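Local structure of pumilio homolog 23 (Arabidopsis thaliana, 5WZJ) at residues C81-I84 and R85-S89. The protein binds RNA in a sequence-specific manner, recognising 18S rRNA through pumilio repeats, and probably regulates translation and mRNA stability. Residues are numbered along the deposited sequence; the frame is centred on the assembly and turned at random.
Sequences CSFI and RNSAS
One face of the F83 ring carries S87, whose OG lies 3.7 Å from CE2, toward the rim of the ring. The guanidinium of R85 is the second flat group: S82 CA sits against one of its faces, 4.0 Å from CZ. R85 reaches back there because its chain, otherwise extended, bends at chi3 (66°). NH2 then comes 3.3 Å from S82 OG, a weak bond that is doubtful because the serine adopts a second position; that hydroxyl also bonds the backbone O of D78. These contacts span the last turns of helix 77-87, where the first pumilio repeat passes into the second within the right-handed superhelix; on another side of the helix I84 packs against helix 121-137. R85 N still bonds to C81 O at 2.8 Å, whereas F83 O takes two donors from one residue, S87 N at 2.9 Å and S87 OG at 3.0 Å, arriving from opposite faces of the carbonyl plane. With chi1 at 70°, the S87 hydroxyl is turned back over the preceding turn, where it meets both that carbonyl and the ring face. An alanine here would remove OG, and F83 O would probably lose its second donor while the ring face lost its polar neighbour.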
# COMPACT_ATOMS: atom_id res chain seq x y z
N CYS A 81 -15.92 -13.59 26.10
CA CYS A 81 -15.34 -14.93 25.98
C CYS A 81 -16.39 -16.01 26.18
O CYS A 81 -16.34 -17.06 25.53
CB CYS A 81 -14.19 -15.10 26.98
SG CYS A 81 -12.81 -14.04 26.56
N SER A 82 -17.35 -15.78 27.08
CA SER A 82 -18.43 -16.73 27.26
C SER A 82 -19.28 -16.84 25.99
O SER A 82 -19.70 -17.94 25.62
CB SER A 82 -19.29 -16.33 28.46
OG SER A 82 -18.50 -16.24 29.63
N PHE A 83 -19.53 -15.72 25.32
CA PHE A 83 -20.29 -15.77 24.07
C PHE A 83 -19.53 -16.56 23.02
O PHE A 83 -20.09 -17.41 22.33
CB PHE A 83 -20.59 -14.37 23.54
CG PHE A 83 -21.18 -14.39 22.16
CD1 PHE A 83 -22.55 -14.57 22.00
CD2 PHE A 83 -20.37 -14.31 21.03
CE1 PHE A 83 -23.10 -14.63 20.74
CE2 PHE A 83 -20.93 -14.37 19.77
CZ PHE A 83 -22.29 -14.52 19.62
N ILE A 84 -18.23 -16.27 22.88
CA ILE A 84 -17.40 -16.98 21.91
C ILE A 84 -17.37 -18.47 22.22
O ILE A 84 -17.50 -19.31 21.32
CB ILE A 84 -15.99 -16.38 21.90
CG1 ILE A 84 -16.04 -14.95 21.34
CG2 ILE A 84 -15.03 -17.29 21.14
CD1 ILE A 84 -14.69 -14.20 21.39
N ARG A 85 -17.19 -18.82 23.50
CA ARG A 85 -17.15 -20.23 23.88
C ARG A 85 -18.48 -20.92 23.58
O ARG A 85 -18.50 -22.04 23.06
CB ARG A 85 -16.80 -20.36 25.37
CG ARG A 85 -16.96 -21.78 25.92
CD ARG A 85 -16.38 -21.94 27.33
NE ARG A 85 -17.12 -21.17 28.33
CZ ARG A 85 -16.71 -20.00 28.82
NH1 ARG A 85 -15.56 -19.46 28.42
NH2 ARG A 85 -17.45 -19.37 29.73
N ASN A 86 -19.60 -20.26 23.90
CA ASN A 86 -20.91 -20.87 23.69
C ASN A 86 -21.29 -20.92 22.21
O ASN A 86 -22.13 -21.74 21.83
CB ASN A 86 -21.99 -20.11 24.46
CG ASN A 86 -21.91 -20.35 25.97
OD1 ASN A 86 -21.84 -19.41 26.77
ND2 ASN A 86 -21.93 -21.61 26.37
N SER A 87 -20.72 -20.07 21.38
CA SER A 87 -21.07 -20.07 19.96
C SER A 87 -20.05 -20.80 19.09
O SER A 87 -20.21 -20.84 17.87
CB SER A 87 -21.24 -18.63 19.47
OG SER A 87 -19.98 -17.98 19.43
N ALA A 88 -19.01 -21.39 19.69
CA ALA A 88 -17.89 -21.90 18.89
C ALA A 88 -18.35 -22.98 17.91
O ALA A 88 -17.89 -23.01 16.77
CB ALA A 88 -16.79 -22.45 19.80
N SER A 89 -19.28 -23.84 18.32
CA SER A 89 -19.68 -24.94 17.45
C SER A 89 -20.45 -24.46 16.23
O SER A 89 -20.58 -25.21 15.25
CB SER A 89 -20.50 -25.96 18.23
OG SER A 89 -21.73 -25.41 18.67